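PDB 2B9U: hypothetical dTDP-4-dehydrorhamnose 3,5-epimerase from Sulfolobus tokodaii, which probably catalyses the epimerization at C3' and C5' of dTDP-6-deoxy-D-xylo-4-hexulose, a step in dTDP-L-rhamnose biosynthesis. Local coordinates for residues A[48-53]-A[118-123]; A[86-91]-A[114-119]. One frame throughout, in Å; residues are numbered along the deposited sequence.

Interaction 1. Residues A[48-53]-A[118-123]; sequences NMSFSR and HGFQAL
Phe-120 reaches from strand 118-122 toward strand 48-52 and meets the hydroxyls of Ser-50 and Ser-52 with the far edge of its ring. Ser-52 OG lies near the ring plane, 3.7 Å from Phe-120 CE1, and Ser-50 OG comes to the same edge, 3.9 Å from Phe-120 CZ. These are van der Waals contacts of an aromatic C-H rim with oxygen, not hydrogen bonds. The ring is put there by a first torsion that sets CG between the backbone N and the carbonyl carbon (chi1 63°) and carries its rim to the two hydroxyls; serine, being small, lets the edge come up close. Farther along, Ala-122 CB touches Ser-52 CB at 3.9 Å and the carbonyl oxygen of Arg-53, Arg-53 O, at 3.6 Å; a methyl group is what suits the place where the two backbones draw nearest, with CA of Ser-52 and CA of Ala-122 6.2 Å apart.

The buried serine hydroxyls find their polar partners beyond the two strands: Ser-50 OG is hydrogen-bonded to Tyr-130 OH, and Ser-52 OG to Arg-58 NE. Within its own strand, Phe-120 also receives His-118 CE1 at its edge, in the plane of the ring, while Ile-80 and Asp-82 of strand 79-86 touch it too. On the reverse side of strand 48-52, Phe-51 points away and meets Phe-26 of the second subunit, and residues 48-51 pair with a strand of that subunit in an antiparallel ladder, so the sheet continues through the dimer interface. The two strand axes come within 8.7 Å at 40° to each other, without a backbone bond between them: one strand from each of two facing sheets, packed across the interior of the flattened, jelly-roll-like barrel of the cupin fold.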
loop_
_atom_site.group_PDB
_atom_site.type_symbol
_atom_site.label_atom_id
_atom_site.label_comp_id
_atom_site.label_asym_id
_atom_site.label_seq_id
_atom_site.Cartn_x
_atom_site.Cartn_y
_atom_site.Cartn_z
ATOM N N ASN A 48 0.157 3.131 6.354
ATOM C CA ASN A 48 -1.020 2.835 7.175
ATOM C C ASN A 48 -2.211 2.432 6.306
ATOM O O ASN A 48 -2.208 2.680 5.098
ATOM C CB ASN A 48 -1.410 4.053 8.021
ATOM C CG ASN A 48 -0.395 4.374 9.122
ATOM O OD1 ASN A 48 0.428 3.544 9.485
ATOM N ND2 ASN A 48 -0.485 5.572 9.674
ATOM N N MET A 49 -3.224 1.837 6.940
ATOM C CA MET A 49 -4.482 1.499 6.285
ATOM C C MET A 49 -5.657 1.703 7.218
ATOM O O MET A 49 -5.596 1.375 8.403
ATOM C CB MET A 49 -4.476 0.050 5.768
ATOM C CG MET A 49 -5.739 -0.326 4.960
ATOM S SD MET A 49 -5.696 -1.970 4.224
ATOM C CE MET A 49 -6.890 -2.826 5.229
ATOM N N SER A 50 -6.731 2.270 6.676
ATOM C CA SER A 50 -7.985 2.372 7.414
ATOM C C SER A 50 -9.121 1.841 6.580
ATOM O O SER A 50 -9.085 1.921 5.344
ATOM C CB SER A 50 -8.277 3.811 7.846
ATOM O OG SER A 50 -8.501 4.665 6.739
ATOM N N PHE A 51 -10.119 1.283 7.262
ATOM C CA PHE A 51 -11.393 0.995 6.650
ATOM C C PHE A 51 -12.430 1.914 7.299
ATOM O O PHE A 51 -12.518 2.000 8.517
ATOM C CB PHE A 51 -11.779 -0.470 6.836
ATOM C CG PHE A 51 -13.222 -0.748 6.525
ATOM C CD1 PHE A 51 -13.693 -0.665 5.201
ATOM C CD2 PHE A 51 -14.118 -1.063 7.539
ATOM C CE1 PHE A 51 -15.036 -0.903 4.905
ATOM C CE2 PHE A 51 -15.453 -1.304 7.247
ATOM C CZ PHE A 51 -15.913 -1.226 5.924
ATOM N N SER A 52 -13.196 2.615 6.476
ATOM C CA SER A 52 -14.134 3.598 6.962
ATOM C C SER A 52 -15.502 3.307 6.371
ATOM O O SER A 52 -15.647 3.198 5.160
ATOM C CB SER A 52 -13.662 5.014 6.593
ATOM O OG SER A 52 -12.318 5.223 7.038
ATOM N N ARG A 53 -16.498 3.182 7.240
ATOM C CA ARG A 53 -17.887 3.014 6.822
ATOM C C ARG A 53 -18.366 4.318 6.229
ATOM O O ARG A 53 -17.845 5.370 6.573
ATOM C CB ARG A 53 -18.751 2.611 8.021
ATOM C CG ARG A 53 -18.441 1.206 8.504
ATOM C CD ARG A 53 -19.006 0.905 9.870
ATOM N NE ARG A 53 -18.658 -0.462 10.271
ATOM C CZ ARG A 53 -19.150 -1.097 11.333
ATOM N NH1 ARG A 53 -20.042 -0.511 12.128
ATOM N NH2 ARG A 53 -18.752 -2.336 11.594
ATOM N N HIS A 118 -4.654 16.879 6.872
ATOM C CA HIS A 118 -5.370 15.970 5.970
ATOM C C HIS A 118 -6.635 15.351 6.585
ATOM O O HIS A 118 -6.638 14.896 7.710
ATOM C CB HIS A 118 -4.422 14.868 5.440
ATOM C CG HIS A 118 -5.135 13.696 4.825
ATOM N ND1 HIS A 118 -5.092 12.431 5.368
ATOM C CD2 HIS A 118 -5.936 13.607 3.739
ATOM C CE1 HIS A 118 -5.830 11.613 4.642
ATOM N NE2 HIS A 118 -6.351 12.301 3.645
ATOM N N GLY A 119 -7.705 15.306 5.818
ATOM C CA GLY A 119 -8.877 14.573 6.245
ATOM C C GLY A 119 -9.653 14.082 5.051
ATOM O O GLY A 119 -9.346 14.441 3.914
ATOM N N PHE A 120 -10.652 13.248 5.313
ATOM C CA PHE A 120 -11.576 12.820 4.271
ATOM C C PHE A 120 -12.901 12.401 4.873
ATOM O O PHE A 120 -12.967 12.065 6.056
ATOM C CB PHE A 120 -11.002 11.666 3.424
ATOM C CG PHE A 120 -10.749 10.392 4.199
ATOM C CD1 PHE A 120 -11.750 9.428 4.344
ATOM C CD2 PHE A 120 -9.502 10.142 4.754
ATOM C CE1 PHE A 120 -11.513 8.251 5.029
ATOM C CE2 PHE A 120 -9.259 8.955 5.454
ATOM C CZ PHE A 120 -10.253 8.014 5.592
ATOM N N GLN A 121 -13.942 12.429 4.048
ATOM C CA GLN A 121 -15.162 11.697 4.334
ATOM C C GLN A 121 -15.317 10.500 3.389
ATOM O O GLN A 121 -15.132 10.620 2.168
ATOM C CB GLN A 121 -16.400 12.593 4.276
ATOM C CG GLN A 121 -17.678 11.852 4.696
ATOM C CD GLN A 121 -18.871 12.762 4.847
ATOM O OE1 GLN A 121 -19.167 13.580 3.974
ATOM N NE2 GLN A 121 -19.577 12.611 5.951
ATOM N N ALA A 122 -15.631 9.341 3.966
ATOM C CA ALA A 122 -15.959 8.164 3.162
ATOM C C ALA A 122 -17.336 8.361 2.512
ATOM O O ALA A 122 -18.335 8.596 3.205
ATOM C CB ALA A 122 -15.903 6.892 4.016
ATOM N N LEU A 123 -17.363 8.304 1.176
ATOM C CA LEU A 123 -18.578 8.486 0.394
ATOM C C LEU A 123 -19.324 7.152 0.268
ATOM O O LEU A 123 -20.542 7.097 0.103
ATOM C CB LEU A 123 -18.238 9.095 -0.990
ATOM C CG LEU A 123 -17.492 10.438 -0.962
ATOM C CD1 LEU A 123 -17.201 10.957 -2.353
ATOM C CD2 LEU A 123 -18.232 11.524 -0.158
#

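Interaction 2. Residues A[86-91]-A[114-119]; sequences DVRKSS and PGFAHG
Arg-88 lays its aliphatic chain against the backbone of Gly-115, with CG of Arg-88 3.4 Å from Gly-115 O. Packing is tight here: a beta carbon on Gly-115 would collide with Arg-88 CD and, at a phi of 100°, with the preceding carbonyl, which only glycine avoids. The same Gly-115 O accepts a hydrogen bond from Val-87 N at 3.1 Å, and Val-87 CG1 rests on Ala-117 CB. Arg-88 then bends at chi3 (-68°), bringing its guanidinium beside Phe-116, whose CE1 lies over one guanidinium face, toward the rim; the two planes are 46° apart.

Asp-86, which forms a non-hydrogen-bonded antiparallel pair with Phe-116 where the ladder ends, holds the arginine in place. Its OD1 accepts from Arg-88 N, an Asx turn, and from Arg-88 NE (2.9 Å from OD1), while Arg-88 NH2 bonds to OD2 in a side-on salt bridge. An alanine in place of Arg-88 would probably leave the buried Asp-86 carboxylate without its counter-charge and open a gap beside Gly-115 and Phe-116.

The type I turn from Arg-88 to Ser-91 swings away from 114-119. Lys-89 and Ser-90 at its exposed tip make no contact with that segment; Ser-90 OG bonds instead to Asp-176 OXT at the C terminus.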
loop_
_atom_site.group_PDB
_atom_site.type_symbol
_atom_site.label_atom_id
_atom_site.label_comp_id
_atom_site.label_asym_id
_atom_site.label_seq_id
_atom_site.Cartn_x
_atom_site.Cartn_y
_atom_site.Cartn_z
ATOM N N ASP A 86 -3.905 24.037 4.081
ATOM C CA ASP A 86 -2.654 24.740 4.417
ATOM C C ASP A 86 -2.749 25.295 5.811
ATOM O O ASP A 86 -3.564 26.190 6.067
ATOM C CB ASP A 86 -2.352 25.873 3.432
ATOM C CG ASP A 86 -0.920 26.419 3.561
ATOM O OD1 ASP A 86 -0.223 26.154 4.563
ATOM O OD2 ASP A 86 -0.478 27.118 2.629
ATOM N N VAL A 87 -1.937 24.751 6.717
ATOM C CA VAL A 87 -1.905 25.207 8.106
ATOM C C VAL A 87 -0.535 25.803 8.485
ATOM O O VAL A 87 -0.144 25.806 9.659
ATOM C CB VAL A 87 -2.333 24.091 9.123
ATOM C CG1 VAL A 87 -3.767 23.629 8.862
ATOM C CG2 VAL A 87 -1.339 22.909 9.132
ATOM N N ARG A 88 0.186 26.291 7.478
ATOM C CA ARG A 88 1.414 27.068 7.693
ATOM C C ARG A 88 1.047 28.548 7.807
ATOM O O ARG A 88 0.632 29.173 6.830
ATOM C CB ARG A 88 2.395 26.861 6.532
ATOM C CG ARG A 88 2.771 25.418 6.266
ATOM C CD ARG A 88 3.418 25.244 4.907
ATOM N NE ARG A 88 2.482 25.470 3.809
ATOM C CZ ARG A 88 2.772 25.279 2.526
ATOM N NH1 ARG A 88 3.980 24.857 2.174
ATOM N NH2 ARG A 88 1.856 25.497 1.592
ATOM N N LYS A 89 1.194 29.100 9.005
ATOM C CA LYS A 89 0.803 30.488 9.287
ATOM C C LYS A 89 1.291 31.535 8.275
ATOM O O LYS A 89 0.515 32.406 7.862
ATOM C CB LYS A 89 1.228 30.884 10.696
ATOM C CG LYS A 89 0.128 30.728 11.739
ATOM C CD LYS A 89 0.595 31.168 13.136
ATOM C CE LYS A 89 0.680 32.701 13.254
ATOM N NZ LYS A 89 -0.635 33.378 13.015
ATOM N N SER A 90 2.559 31.437 7.868
ATOM C CA SER A 90 3.190 32.465 7.032
ATOM C C SER A 90 3.054 32.157 5.550
ATOM O O SER A 90 3.690 32.806 4.707
ATOM C CB SER A 90 4.668 32.643 7.399
ATOM O OG SER A 90 5.469 31.610 6.841
ATOM N N SER A 91 2.229 31.164 5.234
ATOM C CA SER A 91 1.950 30.828 3.848
ATOM C C SER A 91 0.963 31.841 3.260
ATOM O O SER A 91 0.049 32.289 3.961
ATOM C CB SER A 91 1.408 29.401 3.744
ATOM O OG SER A 91 1.094 29.072 2.407
ATOM N N PRO A 114 4.451 18.111 3.771
ATOM C CA PRO A 114 4.324 18.658 5.135
ATOM C C PRO A 114 3.796 20.096 5.179
ATOM O O PRO A 114 3.997 20.861 4.243
ATOM C CB PRO A 114 5.760 18.622 5.669
ATOM C CG PRO A 114 6.450 17.584 4.884
ATOM C CD PRO A 114 5.817 17.609 3.506
ATOM N N GLY A 115 3.134 20.457 6.273
ATOM C CA GLY A 115 2.537 21.779 6.407
ATOM C C GLY A 115 1.043 21.834 6.128
ATOM O O GLY A 115 0.455 22.911 6.194
ATOM N N PHE A 116 0.436 20.676 5.809
ATOM C CA PHE A 116 -1.013 20.568 5.580
ATOM C C PHE A 116 -1.687 19.660 6.589
ATOM O O PHE A 116 -1.085 18.709 7.062
ATOM C CB PHE A 116 -1.313 20.001 4.180
ATOM C CG PHE A 116 -1.027 20.955 3.062
ATOM C CD1 PHE A 116 0.274 21.126 2.594
ATOM C CD2 PHE A 116 -2.062 21.676 2.468
ATOM C CE1 PHE A 116 0.538 22.027 1.560
ATOM C CE2 PHE A 116 -1.812 22.568 1.428
ATOM C CZ PHE A 116 -0.515 22.744 0.972
ATOM N N ALA A 117 -2.956 19.946 6.885
ATOM C CA ALA A 117 -3.795 19.034 7.644
ATOM C C ALA A 117 -4.658 18.200 6.690
ATOM O O ALA A 117 -5.334 18.753 5.827
ATOM C CB ALA A 117 -4.689 19.818 8.608
ATOM N N HIS A 118 -4.654 16.879 6.872
ATOM C CA HIS A 118 -5.370 15.970 5.970
ATOM C C HIS A 118 -6.635 15.351 6.585
ATOM O O HIS A 118 -6.638 14.896 7.710
ATOM C CB HIS A 118 -4.422 14.868 5.440
ATOM C CG HIS A 118 -5.135 13.696 4.825
ATOM N ND1 HIS A 118 -5.092 12.431 5.368
ATOM C CD2 HIS A 118 -5.936 13.607 3.739
ATOM C CE1 HIS A 118 -5.830 11.613 4.642
ATOM N NE2 HIS A 118 -6.351 12.301 3.645
ATOM N N GLY A 119 -7.705 15.306 5.818
ATOM C CA GLY A 119 -8.877 14.573 6.245
ATOM C C GLY A 119 -9.653 14.082 5.051
ATOM O O GLY A 119 -9.346 14.441 3.914
#

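In the fold
From the N terminus, the chain passes first through 48-53, in the sheet shared with the second subunit, then crosses to the other sheet at strand 57-63, returns to the first for 70-75 and crosses again to 79-86, whose end leads into 86-91. Strands 97-103 and 109-112 follow before 114-119 returns to 86-91, so interaction 2 closes the shorter loop. That loop lies within the longer one closed by interaction 1, since 48-53 comes well before 86-91 and 118-123 ends after 114-119, the two overlapping at His-118 and Gly-119. Their centres are 19 Å apart: interaction 2 ties the start of strand 116-122 to its neighbour's exit loop, whereas interaction 1 joins its far end to the facing sheet.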